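Local coordinates for protein isoprenyl transferase (Helicobacter pylori, PDB 2D2R) that probably catalyses the magnesium-dependent condensation of isopentenyl diphosphate with allylic pyrophosphates, working as a homodimeric undecaprenyl pyrophosphate synthase, at residues N147-A152 with N176-R181; C62-A67 with T136-L141; N102-A107 with N127-F132; L141-K146 with N200-Q205. All coordinates share one frame; numbering follows the deposited sequence.

Contact 1 (N147-A152 with N176-R181); sequences NELSRA and NRLDTR
E148 places CG anti to the backbone N (chi1 -178°) and stays extended, whereas R151 bends at chi3 (-76°), so two side chains one helical turn apart reach the same loop. The motif is a helix docked on a type I beta turn: helix 145-158 offers E148, R151 and A152 to the turn L178-R181. R151 grips the D179 carboxylate end-on with two nitrogens, NH2 to OD1 at 2.8 Å and NH1 to OD2 at 2.9 Å. Both oxygens use their syn lone pairs and both lie near the guanidinium plane, the geometry of a bidentate salt bridge. The amide of D179 meets E148 OE2 at 2.8 Å, but the angle at hydrogen is only 121°, a weak bond. E148 OE1 is held by Y143 OH and Q205 NE2. The two carboxylates come close, E148 OE2 to D179 OD1 4.2 Å; this could raise the affinity of one for a proton, although R151 and the amide of G109, bonded to D179 OD1, would offset it. On the apolar side of the contact the methyl L178 CD2 is lodged against E148 CG at 3.6 Å, L149 CD2 at 3.7 Å and A152 CB. W204 of the same chain packs on L149 and L178, joining the cluster to loop 200-205. A water lies between E148 O and D179 OD2, 2.9 Å from the latter.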
loop_
_atom_site.group_PDB
_atom_site.type_symbol
_atom_site.label_atom_id
_atom_site.label_comp_id
_atom_site.label_asym_id
_atom_site.label_seq_id
_atom_site.Cartn_x
_atom_site.Cartn_y
_atom_site.Cartn_z
ATOM N N ASN A 147 1.172 11.952 4.538
ATOM C CA ASN A 147 1.534 13.366 4.488
ATOM C C ASN A 147 1.619 13.834 3.046
ATOM O O ASN A 147 1.155 14.908 2.728
ATOM C CB ASN A 147 2.911 13.602 5.189
ATOM C CG ASN A 147 3.428 15.049 4.979
ATOM O OD1 ASN A 147 3.007 15.969 5.658
ATOM N ND2 ASN A 147 4.284 15.226 4.032
ATOM N N GLU A 148 2.210 13.048 2.155
ATOM C CA GLU A 148 2.273 13.465 0.753
ATOM C C GLU A 148 0.861 13.712 0.197
ATOM O O GLU A 148 0.611 14.695 -0.488
ATOM C CB GLU A 148 2.976 12.428 -0.118
ATOM C CG GLU A 148 3.123 12.832 -1.613
ATOM C CD GLU A 148 3.591 11.664 -2.504
ATOM O OE1 GLU A 148 3.423 10.463 -2.109
ATOM O OE2 GLU A 148 4.120 11.948 -3.597
ATOM N N LEU A 149 -0.077 12.813 0.498
ATOM C CA LEU A 149 -1.435 12.990 0.015
ATOM C C LEU A 149 -2.091 14.215 0.630
ATOM O O LEU A 149 -2.895 14.918 -0.031
ATOM C CB LEU A 149 -2.264 11.719 0.284
ATOM C CG LEU A 149 -1.910 10.622 -0.743
ATOM C CD1 LEU A 149 -2.260 9.197 -0.193
ATOM C CD2 LEU A 149 -2.683 10.918 -2.079
ATOM N N SER A 150 -1.770 14.484 1.899
ATOM C CA SER A 150 -2.315 15.643 2.585
ATOM C C SER A 150 -1.825 16.900 1.904
ATOM O O SER A 150 -2.562 17.847 1.778
ATOM C CB SER A 150 -1.827 15.688 4.040
ATOM O OG SER A 150 -2.391 14.608 4.753
ATOM N N ARG A 151 -0.548 16.924 1.524
ATOM C CA ARG A 151 0.012 18.106 0.867
ATOM C C ARG A 151 -0.565 18.224 -0.538
ATOM O O ARG A 151 -0.765 19.339 -1.039
ATOM C CB ARG A 151 1.548 18.029 0.839
ATOM C CG ARG A 151 2.149 18.229 2.232
ATOM C CD ARG A 151 3.722 18.280 2.203
ATOM N NE ARG A 151 4.362 16.965 2.030
ATOM C CZ ARG A 151 4.884 16.510 0.887
ATOM N NH1 ARG A 151 4.847 17.258 -0.190
ATOM N NH2 ARG A 151 5.426 15.283 0.802
ATOM N N ALA A 152 -0.883 17.088 -1.161
ATOM C CA ALA A 152 -1.461 17.133 -2.507
ATOM C C ALA A 152 -2.823 17.792 -2.392
ATOM O O ALA A 152 -3.213 18.600 -3.246
ATOM C CB ALA A 152 -1.597 15.735 -3.060
ATOM N N ASN A 176 -1.271 14.197 -10.240
ATOM C CA ASN A 176 -0.400 15.251 -10.775
ATOM C C ASN A 176 0.009 16.331 -9.795
ATOM O O ASN A 176 0.762 17.239 -10.147
ATOM C CB ASN A 176 -1.078 15.636 -12.123
ATOM C CG ASN A 176 -0.894 14.470 -13.135
ATOM O OD1 ASN A 176 -1.835 13.585 -13.487
ATOM N ND2 ASN A 176 0.379 14.316 -13.545
ATOM N N ARG A 177 -0.418 16.192 -8.530
ATOM C CA ARG A 177 -0.009 17.120 -7.479
ATOM C C ARG A 177 0.857 16.383 -6.430
ATOM O O ARG A 177 1.307 17.035 -5.468
ATOM C CB ARG A 177 -1.181 17.729 -6.705
ATOM C CG ARG A 177 -2.212 18.530 -7.450
ATOM C CD ARG A 177 -1.577 19.718 -8.180
ATOM N NE ARG A 177 -2.585 20.434 -8.981
ATOM C CZ ARG A 177 -3.235 21.520 -8.587
ATOM N NH1 ARG A 177 -2.999 22.056 -7.386
ATOM N NH2 ARG A 177 -4.153 22.056 -9.394
ATOM N N LEU A 178 1.040 15.053 -6.570
ATOM C CA LEU A 178 1.866 14.278 -5.620
ATOM C C LEU A 178 3.315 14.627 -5.928
ATOM O O LEU A 178 3.589 15.084 -7.021
ATOM C CB LEU A 178 1.642 12.774 -5.835
ATOM C CG LEU A 178 0.242 12.369 -5.291
ATOM C CD1 LEU A 178 -0.085 10.971 -5.671
ATOM C CD2 LEU A 178 0.239 12.502 -3.750
ATOM N N ASP A 179 4.217 14.427 -4.973
ATOM C CA ASP A 179 5.674 14.711 -5.172
ATOM C C ASP A 179 6.201 13.936 -6.382
ATOM O O ASP A 179 7.159 14.334 -7.039
ATOM C CB ASP A 179 6.477 14.240 -3.942
ATOM C CG ASP A 179 6.138 14.986 -2.677
ATOM O OD1 ASP A 179 6.713 14.626 -1.616
ATOM O OD2 ASP A 179 5.313 15.933 -2.685
ATOM N N THR A 180 5.577 12.801 -6.683
ATOM C CA THR A 180 5.983 11.906 -7.777
ATOM C C THR A 180 5.342 12.232 -9.127
ATOM O O THR A 180 5.436 11.444 -10.056
ATOM C CB THR A 180 5.564 10.438 -7.444
ATOM O OG1 THR A 180 4.181 10.466 -7.071
ATOM C CG2 THR A 180 6.344 9.893 -6.249
ATOM N N ARG A 181 4.671 13.353 -9.245
ATOM C CA ARG A 181 4.024 13.656 -10.511
ATOM C C ARG A 181 4.987 13.414 -11.695
ATOM O O ARG A 181 6.213 13.665 -11.598
ATOM C CB ARG A 181 3.532 15.103 -10.485
ATOM C CG ARG A 181 4.629 16.131 -10.397
ATOM C CD ARG A 181 3.970 17.465 -10.126
ATOM N NE ARG A 181 3.448 18.096 -11.349
ATOM C CZ ARG A 181 4.210 18.739 -12.252
ATOM N NH1 ARG A 181 5.530 18.840 -12.089
ATOM N NH2 ARG A 181 3.651 19.291 -13.327
HETATM O O HOH W 1 2.409 16.077 -2.429
#

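Contact 2 (C62-A67 with T136-L141); sequences CLTLYA and TQVLAL
L63 O is gripped twice: the amide of V138 reaches it at 2.7 Å with an almost straight angle at hydrogen of 171°, and Q137 CA adds a CA-H...O contact at 3.3 Å. The donor N lies nearly along the C=O axis. V138 O is held in the same way, by L65 N at 2.9 Å and by T64 CA. With L63 N bonded to T136 O and A140 N to L65 O, four backbone bonds fix the register of C62 on T136 through L65 on L139. This is parallel pairing, confirmed by the 17° between the strand directions. On the face carrying C62, T64 and V138, the T64 and V138 side chains lie side by side and point the same way. T64 OG1 nears V138 CB at 3.5 Å while bonding to H18 NE2, and C62 SG touches V138 CG2 at 3.8 Å. On the other face, L139 CD2 leans on L65 CB at 3.9 Å. The pair lies inside the six-stranded parallel sheet, neither strand at its edge, near the centre of the chain. Strand 18-22 adjoins 62-66, strand 104-108 adjoins 136-140, and helix 37-56 covers the face of L63, L65 and Q137.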
loop_
_atom_site.group_PDB
_atom_site.type_symbol
_atom_site.label_atom_id
_atom_site.label_comp_id
_atom_site.label_asym_id
_atom_site.label_seq_id
_atom_site.Cartn_x
_atom_site.Cartn_y
_atom_site.Cartn_z
ATOM N N CYS A 62 13.264 4.388 -13.373
ATOM C CA CYS A 62 13.115 5.086 -12.093
ATOM C C CYS A 62 13.373 4.162 -10.896
ATOM O O CYS A 62 12.952 3.015 -10.895
ATOM C CB CYS A 62 11.693 5.676 -11.987
ATOM S SG CYS A 62 11.491 6.854 -10.692
ATOM N N LEU A 63 14.054 4.673 -9.887
ATOM C CA LEU A 63 14.365 3.912 -8.696
ATOM C C LEU A 63 14.058 4.877 -7.563
ATOM O O LEU A 63 14.613 5.983 -7.527
ATOM C CB LEU A 63 15.865 3.541 -8.687
ATOM C CG LEU A 63 16.370 2.781 -7.453
ATOM C CD1 LEU A 63 15.708 1.377 -7.463
ATOM C CD2 LEU A 63 17.932 2.645 -7.450
ATOM N N THR A 64 13.167 4.483 -6.649
ATOM C CA THR A 64 12.820 5.338 -5.538
ATOM C C THR A 64 13.224 4.582 -4.264
ATOM O O THR A 64 12.835 3.430 -4.079
ATOM C CB THR A 64 11.324 5.616 -5.520
ATOM O OG1 THR A 64 10.952 6.263 -6.732
ATOM C CG2 THR A 64 10.987 6.519 -4.369
ATOM N N LEU A 65 13.971 5.255 -3.380
ATOM C CA LEU A 65 14.501 4.643 -2.165
ATOM C C LEU A 65 13.975 5.338 -0.923
ATOM O O LEU A 65 13.943 6.576 -0.838
ATOM C CB LEU A 65 16.060 4.679 -2.205
ATOM C CG LEU A 65 16.710 3.898 -3.360
ATOM C CD1 LEU A 65 18.195 4.128 -3.383
ATOM C CD2 LEU A 65 16.449 2.388 -3.205
ATOM N N TYR A 66 13.529 4.550 0.042
ATOM C CA TYR A 66 12.963 5.167 1.213
ATOM C C TYR A 66 14.100 5.552 2.148
ATOM O O TYR A 66 14.497 4.781 3.028
ATOM C CB TYR A 66 11.967 4.207 1.838
ATOM C CG TYR A 66 11.015 4.795 2.835
ATOM C CD1 TYR A 66 10.921 6.167 3.032
ATOM C CD2 TYR A 66 10.206 3.969 3.582
ATOM C CE1 TYR A 66 10.032 6.703 3.953
ATOM C CE2 TYR A 66 9.317 4.477 4.516
ATOM C CZ TYR A 66 9.225 5.851 4.697
ATOM O OH TYR A 66 8.290 6.346 5.583
ATOM N N ALA A 67 14.634 6.760 1.924
ATOM C CA ALA A 67 15.776 7.279 2.704
ATOM C C ALA A 67 15.419 7.371 4.158
ATOM O O ALA A 67 16.122 6.813 4.999
ATOM C CB ALA A 67 16.206 8.632 2.194
ATOM N N THR A 136 16.094 7.963 -13.515
ATOM C CA THR A 136 15.929 8.862 -12.384
ATOM C C THR A 136 16.050 8.106 -11.054
ATOM O O THR A 136 15.550 6.973 -10.905
ATOM C CB THR A 136 14.553 9.538 -12.349
ATOM O OG1 THR A 136 14.346 10.338 -13.518
ATOM C CG2 THR A 136 14.445 10.420 -11.083
ATOM N N GLN A 137 16.725 8.730 -10.099
ATOM C CA GLN A 137 16.846 8.150 -8.762
ATOM C C GLN A 137 16.095 9.147 -7.907
ATOM O O GLN A 137 16.383 10.341 -7.952
ATOM C CB GLN A 137 18.297 8.043 -8.267
ATOM C CG GLN A 137 18.394 7.373 -6.880
ATOM C CD GLN A 137 19.478 7.949 -5.976
ATOM O OE1 GLN A 137 19.465 9.134 -5.622
ATOM N NE2 GLN A 137 20.429 7.106 -5.614
ATOM N N VAL A 138 15.119 8.645 -7.152
ATOM C CA VAL A 138 14.317 9.459 -6.278
ATOM C C VAL A 138 14.626 9.071 -4.845
ATOM O O VAL A 138 14.660 7.872 -4.525
ATOM C CB VAL A 138 12.793 9.236 -6.546
ATOM C CG1 VAL A 138 11.965 10.239 -5.732
ATOM C CG2 VAL A 138 12.499 9.335 -8.063
ATOM N N LEU A 139 14.909 10.074 -3.996
ATOM C CA LEU A 139 15.136 9.777 -2.583
ATOM C C LEU A 139 13.981 10.357 -1.783
ATOM O O LEU A 139 13.612 11.547 -1.907
ATOM C CB LEU A 139 16.487 10.328 -2.037
ATOM C CG LEU A 139 17.812 9.699 -2.551
ATOM C CD1 LEU A 139 19.029 10.313 -1.756
ATOM C CD2 LEU A 139 17.808 8.208 -2.429
ATOM N N ALA A 140 13.383 9.483 -0.983
ATOM C CA ALA A 140 12.293 9.861 -0.112
ATOM C C ALA A 140 12.932 10.401 1.159
ATOM O O ALA A 140 13.551 9.652 1.888
ATOM C CB ALA A 140 11.444 8.629 0.216
ATOM N N LEU A 141 12.772 11.693 1.401
ATOM C CA LEU A 141 13.357 12.360 2.545
ATOM C C LEU A 141 12.320 13.012 3.411
ATOM O O LEU A 141 11.562 13.864 2.963
ATOM C CB LEU A 141 14.356 13.415 2.037
ATOM C CG LEU A 141 15.462 12.828 1.170
ATOM C CD1 LEU A 141 16.180 13.979 0.396
ATOM C CD2 LEU A 141 16.487 12.074 2.053
#

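Contact 3 (N102-A107 with N127-F132); sequences NIRFRA and NDTRHF
The F132 ring and the N102 side chain cross at about a right angle, with the amide plane turned 45° from the ring. At this solvent-exposed, peripheral end N102 ND2 stands over one ring face, toward the rim, 3.9 Å from F132 CZ. At the ring edge, near its plane, I103 N comes within 2.9 Å of F132 CD2, so the ring is pressed tightly against the N102-I103 peptide. R104 takes a different route: CG is anti to the backbone N (chi1 -180°) and the chain runs straight to NE, laying its methylenes across the turn T129-F132. There R104 CD approaches F132 O at 3.2 Å, and the guanidinium has R130 CA over one face, 3.5 Å from R104 NE. The R104 and R130 chains cross obliquely and keep their charged ends apart. F132 O is buried here without a polar partner, as is I103 O. T129 supplies the one hydrogen bond between the segments. Its hydroxyl, in the crowded position between backbone N and carbonyl carbon (chi1 69°), accepts a hydrogen bond from F105 N at 2.7 Å. The same OG1 also bonds L125 O, tying the last turn of the helix to the strand edge. Helix 116-129 thus ends in a type I turn folded back against strand 104-108 at R104 and F105, the connection leading to strand 136-140 in a right-handed beta-alpha-beta crossover of the parallel sheet.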
loop_
_atom_site.group_PDB
_atom_site.type_symbol
_atom_site.label_atom_id
_atom_site.label_comp_id
_atom_site.label_asym_id
_atom_site.label_seq_id
_atom_site.Cartn_x
_atom_site.Cartn_y
_atom_site.Cartn_z
ATOM N N ASN A 102 25.069 9.627 -15.496
ATOM C CA ASN A 102 23.860 10.109 -16.158
ATOM C C ASN A 102 22.626 9.655 -15.364
ATOM O O ASN A 102 21.851 8.805 -15.821
ATOM C CB ASN A 102 23.778 9.563 -17.586
ATOM C CG ASN A 102 24.583 10.382 -18.578
ATOM O OD1 ASN A 102 24.504 10.142 -19.795
ATOM N ND2 ASN A 102 25.351 11.358 -18.077
ATOM N N ILE A 103 22.469 10.237 -14.177
ATOM C CA ILE A 103 21.375 9.919 -13.271
ATOM C C ILE A 103 20.692 11.181 -12.768
ATOM O O ILE A 103 21.279 11.977 -12.050
ATOM C CB ILE A 103 21.889 9.113 -12.044
ATOM C CG1 ILE A 103 22.437 7.769 -12.514
ATOM C CG2 ILE A 103 20.760 8.970 -10.967
ATOM C CD1 ILE A 103 22.708 6.765 -11.396
ATOM N N ARG A 104 19.436 11.367 -13.146
ATOM C CA ARG A 104 18.697 12.539 -12.690
ATOM C C ARG A 104 18.328 12.395 -11.209
ATOM O O ARG A 104 17.974 11.302 -10.780
ATOM C CB ARG A 104 17.438 12.699 -13.506
ATOM C CG ARG A 104 16.665 13.873 -13.083
ATOM C CD ARG A 104 15.540 14.149 -14.014
ATOM N NE ARG A 104 14.909 15.367 -13.564
ATOM C CZ ARG A 104 13.856 15.929 -14.141
ATOM N NH1 ARG A 104 13.284 15.370 -15.225
ATOM N NH2 ARG A 104 13.393 17.068 -13.643
ATOM N N PHE A 105 18.384 13.493 -10.443
ATOM C CA PHE A 105 18.070 13.434 -9.032
ATOM C C PHE A 105 16.757 14.076 -8.630
ATOM O O PHE A 105 16.429 15.171 -9.038
ATOM C CB PHE A 105 19.199 14.065 -8.211
ATOM C CG PHE A 105 18.873 14.222 -6.749
ATOM C CD1 PHE A 105 18.830 13.108 -5.898
ATOM C CD2 PHE A 105 18.589 15.479 -6.225
ATOM C CE1 PHE A 105 18.510 13.257 -4.555
ATOM C CE2 PHE A 105 18.263 15.642 -4.877
ATOM C CZ PHE A 105 18.226 14.521 -4.042
ATOM N N ARG A 106 15.983 13.379 -7.814
ATOM C CA ARG A 106 14.739 13.958 -7.358
ATOM C C ARG A 106 14.503 13.592 -5.900
ATOM O O ARG A 106 14.804 12.486 -5.497
ATOM C CB ARG A 106 13.597 13.455 -8.236
ATOM C CG ARG A 106 12.328 14.283 -8.160
ATOM C CD ARG A 106 11.558 14.206 -9.512
ATOM N NE ARG A 106 10.134 14.402 -9.287
ATOM C CZ ARG A 106 9.201 14.335 -10.233
ATOM N NH1 ARG A 106 9.534 14.088 -11.492
ATOM N NH2 ARG A 106 7.922 14.487 -9.905
ATOM N N ALA A 107 14.041 14.556 -5.115
ATOM C CA ALA A 107 13.699 14.345 -3.711
ATOM C C ALA A 107 12.179 14.424 -3.557
ATOM O O ALA A 107 11.528 15.250 -4.225
ATOM C CB ALA A 107 14.322 15.450 -2.839
ATOM N N ASN A 127 18.174 20.807 -9.913
ATOM C CA ASN A 127 18.419 21.709 -11.040
ATOM C C ASN A 127 19.514 21.112 -11.916
ATOM O O ASN A 127 19.317 20.858 -13.108
ATOM C CB ASN A 127 18.897 23.086 -10.536
ATOM C CG ASN A 127 17.776 24.139 -10.487
ATOM O OD1 ASN A 127 16.963 24.171 -9.562
ATOM N ND2 ASN A 127 17.738 25.004 -11.495
ATOM N N ASP A 128 20.664 20.868 -11.302
ATOM C CA ASP A 128 21.834 20.347 -11.987
ATOM C C ASP A 128 21.715 19.045 -12.749
ATOM O O ASP A 128 22.460 18.805 -13.707
ATOM C CB ASP A 128 22.967 20.215 -10.981
ATOM C CG ASP A 128 23.535 21.563 -10.561
ATOM O OD1 ASP A 128 22.793 22.576 -10.569
ATOM O OD2 ASP A 128 24.734 21.599 -10.211
ATOM N N THR A 129 20.787 18.196 -12.327
ATOM C CA THR A 129 20.633 16.896 -12.952
ATOM C C THR A 129 19.379 16.756 -13.805
ATOM O O THR A 129 19.200 15.752 -14.480
ATOM C CB THR A 129 20.603 15.822 -11.869
ATOM O OG1 THR A 129 19.382 15.954 -11.128
ATOM C CG2 THR A 129 21.775 16.008 -10.911
ATOM N N ARG A 130 18.522 17.767 -13.766
ATOM C CA ARG A 130 17.255 17.769 -14.502
ATOM C C ARG A 130 17.436 17.528 -15.972
ATOM O O ARG A 130 16.469 17.503 -16.711
ATOM C CB ARG A 130 16.543 19.109 -14.362
ATOM C CG ARG A 130 17.254 20.227 -15.122
ATOM C CD ARG A 130 16.306 21.328 -15.565
ATOM N NE ARG A 130 15.718 22.049 -14.442
ATOM C CZ ARG A 130 16.343 22.992 -13.742
ATOM N NH1 ARG A 130 17.590 23.330 -14.056
ATOM N NH2 ARG A 130 15.718 23.599 -12.730
ATOM N N HIS A 131 18.678 17.371 -16.394
ATOM C CA HIS A 131 19.004 17.179 -17.786
ATOM C C HIS A 131 18.906 15.763 -18.247
ATOM O O HIS A 131 18.589 15.495 -19.412
ATOM C CB HIS A 131 20.414 17.681 -18.050
ATOM C CG HIS A 131 20.534 19.166 -17.975
ATOM N ND1 HIS A 131 19.687 20.011 -18.665
ATOM C CD2 HIS A 131 21.425 19.961 -17.337
ATOM C CE1 HIS A 131 20.056 21.262 -18.460
ATOM N NE2 HIS A 131 21.109 21.260 -17.659
ATOM N N PHE A 132 19.200 14.848 -17.341
ATOM C CA PHE A 132 19.152 13.445 -17.682
ATOM C C PHE A 132 17.690 12.986 -17.736
ATOM O O PHE A 132 16.911 13.248 -16.819
ATOM C CB PHE A 132 19.999 12.685 -16.667
ATOM C CG PHE A 132 21.371 13.286 -16.472
ATOM C CD1 PHE A 132 21.837 14.295 -17.329
ATOM C CD2 PHE A 132 22.192 12.864 -15.439
ATOM C CE1 PHE A 132 23.094 14.874 -17.154
ATOM C CE2 PHE A 132 23.455 13.434 -15.254
ATOM C CZ PHE A 132 23.904 14.443 -16.116
#

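Contact 4 (L141-K146 with N200-Q205); sequences LNYGSK and NFLLWQ
N200 supplies two oxygens to the first amides of helix 145-158. S145 N bonds N200 O at 2.8 Å, from above the carbonyl plane, and K146 N bonds N200 OD1 at 2.9 Å, in the carbonyl plane on a lone pair. The motif is a helix N-terminus, with G144 at the N-cap position, whose leading amides are satisfied from a distant loop. The helix dipole would probably strengthen both bonds. S145 returns a bond: with OG anti to its backbone N (chi1 -167°), it accepts a hydrogen bond from L203 N at 3.1 Å, while its CB lies 3.6 Å from L203 CD1. Positive phi at N200 and L202 turns N200 O and L203 N to the helix start, and CG anti to the backbone N (chi1 -164°) brings N200 OD1 to K146 N. L203 lies beside L198, a probable substrate-binding residue. Around this, Y143 crosses F201 at about a right angle, Y143 CE2 to F201 CD1 4.0 Å, with F201 CA at the edge of the tyrosine ring. F201 in turn stacks on Y66, and L202 CG sits over the centre of an F201 face. Further out, K146 makes a cation-pi contact with W204 of the second subunit and W204 with K146 of that subunit, so the motif sits at the dimer interface. Y143 OH, whose main partner is E148, also accepts a weak bond from L202 N at 3.4 Å.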
loop_
_atom_site.group_PDB
_atom_site.type_symbol
_atom_site.label_atom_id
_atom_site.label_comp_id
_atom_site.label_asym_id
_atom_site.label_seq_id
_atom_site.Cartn_x
_atom_site.Cartn_y
_atom_site.Cartn_z
ATOM N N LEU A 141 12.772 11.693 1.401
ATOM C CA LEU A 141 13.357 12.360 2.545
ATOM C C LEU A 141 12.320 13.012 3.411
ATOM O O LEU A 141 11.562 13.864 2.963
ATOM C CB LEU A 141 14.356 13.415 2.037
ATOM C CG LEU A 141 15.462 12.828 1.170
ATOM C CD1 LEU A 141 16.180 13.979 0.396
ATOM C CD2 LEU A 141 16.487 12.074 2.053
ATOM N N ASN A 142 12.298 12.636 4.688
ATOM C CA ASN A 142 11.269 13.139 5.615
ATOM C C ASN A 142 9.944 12.855 4.888
ATOM O O ASN A 142 9.053 13.690 4.829
ATOM C CB ASN A 142 11.384 14.645 5.855
ATOM C CG ASN A 142 10.443 15.137 6.884
ATOM O OD1 ASN A 142 10.076 14.407 7.832
ATOM N ND2 ASN A 142 10.020 16.397 6.745
ATOM N N TYR A 143 9.862 11.650 4.357
ATOM C CA TYR A 143 8.702 11.223 3.559
ATOM C C TYR A 143 7.679 10.341 4.248
ATOM O O TYR A 143 8.032 9.400 4.969
ATOM C CB TYR A 143 9.191 10.454 2.326
ATOM C CG TYR A 143 8.052 9.973 1.448
ATOM C CD1 TYR A 143 7.521 10.786 0.429
ATOM C CD2 TYR A 143 7.421 8.751 1.710
ATOM C CE1 TYR A 143 6.359 10.370 -0.314
ATOM C CE2 TYR A 143 6.278 8.340 0.989
ATOM C CZ TYR A 143 5.746 9.132 -0.009
ATOM O OH TYR A 143 4.580 8.690 -0.669
ATOM N N GLY A 144 6.399 10.631 3.966
ATOM C CA GLY A 144 5.332 9.800 4.494
ATOM C C GLY A 144 4.228 9.887 3.458
ATOM O O GLY A 144 3.947 10.975 2.998
ATOM N N SER A 145 3.607 8.767 3.101
ATOM C CA SER A 145 2.540 8.773 2.101
ATOM C C SER A 145 1.310 9.533 2.521
ATOM O O SER A 145 0.764 10.316 1.750
ATOM C CB SER A 145 2.249 7.294 1.748
ATOM O OG SER A 145 1.482 7.209 0.621
ATOM N N LYS A 146 0.826 9.327 3.749
ATOM C CA LYS A 146 -0.326 10.086 4.152
ATOM C C LYS A 146 -0.030 11.563 4.116
ATOM O O LYS A 146 -0.875 12.354 3.734
ATOM C CB LYS A 146 -0.796 9.699 5.548
ATOM C CG LYS A 146 -1.427 8.361 5.557
ATOM C CD LYS A 146 -1.985 8.082 6.972
ATOM C CE LYS A 146 -2.752 6.719 6.966
ATOM N NZ LYS A 146 -3.409 6.532 8.283
ATOM N N ASN A 200 3.801 3.194 5.238
ATOM C CA ASN A 200 3.425 4.549 4.769
ATOM C C ASN A 200 4.338 5.077 3.639
ATOM O O ASN A 200 4.704 6.233 3.607
ATOM C CB ASN A 200 3.487 5.444 6.005
ATOM C CG ASN A 200 2.780 6.753 5.828
ATOM O OD1 ASN A 200 1.836 6.887 5.060
ATOM N ND2 ASN A 200 3.277 7.775 6.537
ATOM N N PHE A 201 4.718 4.185 2.749
ATOM C CA PHE A 201 5.582 4.498 1.629
ATOM C C PHE A 201 4.921 4.256 0.285
ATOM O O PHE A 201 4.551 3.106 -0.068
ATOM C CB PHE A 201 6.847 3.637 1.765
ATOM C CG PHE A 201 7.887 3.826 0.663
ATOM C CD1 PHE A 201 8.465 5.067 0.430
ATOM C CD2 PHE A 201 8.329 2.740 -0.092
ATOM C CE1 PHE A 201 9.503 5.224 -0.559
ATOM C CE2 PHE A 201 9.343 2.877 -1.067
ATOM C CZ PHE A 201 9.932 4.127 -1.290
ATOM N N LEU A 202 4.781 5.333 -0.479
ATOM C CA LEU A 202 4.259 5.273 -1.848
ATOM C C LEU A 202 2.991 4.415 -1.919
ATOM O O LEU A 202 2.859 3.573 -2.797
ATOM C CB LEU A 202 5.323 4.663 -2.782
ATOM C CG LEU A 202 6.653 5.458 -2.904
ATOM C CD1 LEU A 202 7.621 4.749 -3.924
ATOM C CD2 LEU A 202 6.308 6.835 -3.357
ATOM N N LEU A 203 2.051 4.679 -1.031
ATOM C CA LEU A 203 0.803 3.875 -0.986
ATOM C C LEU A 203 0.004 4.031 -2.292
ATOM O O LEU A 203 -0.391 3.062 -2.943
ATOM C CB LEU A 203 0.001 4.301 0.221
ATOM C CG LEU A 203 0.722 4.166 1.580
ATOM C CD1 LEU A 203 -0.128 4.763 2.747
ATOM C CD2 LEU A 203 0.915 2.716 1.867
ATOM N N TRP A 204 -0.175 5.270 -2.704
ATOM C CA TRP A 204 -0.902 5.572 -3.916
ATOM C C TRP A 204 -0.194 5.055 -5.136
ATOM O O TRP A 204 -0.817 4.414 -5.966
ATOM C CB TRP A 204 -1.102 7.082 -4.015
ATOM C CG TRP A 204 -1.792 7.547 -5.283
ATOM C CD1 TRP A 204 -1.240 7.641 -6.568
ATOM C CD2 TRP A 204 -3.112 8.063 -5.384
ATOM N NE1 TRP A 204 -2.159 8.187 -7.427
ATOM C CE2 TRP A 204 -3.307 8.465 -6.724
ATOM C CE3 TRP A 204 -4.157 8.240 -4.460
ATOM C CZ2 TRP A 204 -4.507 9.029 -7.163
ATOM C CZ3 TRP A 204 -5.330 8.792 -4.888
ATOM C CH2 TRP A 204 -5.503 9.188 -6.234
ATOM N N GLN A 205 1.113 5.295 -5.226
ATOM C CA GLN A 205 1.868 4.913 -6.408
ATOM C C GLN A 205 2.122 3.433 -6.587
ATOM O O GLN A 205 2.436 3.016 -7.655
ATOM C CB GLN A 205 3.235 5.670 -6.449
ATOM C CG GLN A 205 3.013 7.204 -6.330
ATOM C CD GLN A 205 2.957 7.791 -4.896
ATOM O OE1 GLN A 205 2.580 7.115 -3.929
ATOM N NE2 GLN A 205 3.287 9.118 -4.772
#

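Overall arrangement
Following the chain from the N terminus, strand 62-66 opens contact 2, which closes only at 136-141. Contact 3 is nested within that loop, pairing 102-107 with 127-132 at the end of helix 116-129, and its strand 104-108 is the sheet neighbour of 136-140. L141 ends contact 2 and begins contact 4, so the two long loops follow in series. Contact 4 closes at 200-205 and encloses contact 1, with which it shares helix 145-158. No contacts cross. R106 links contact 3 to the turn of contact 1, although their centres lie about 20 Å apart, while Y66 ties contact 2 to contact 4. Together they join sheet core, outer crossover and dimer-side helix.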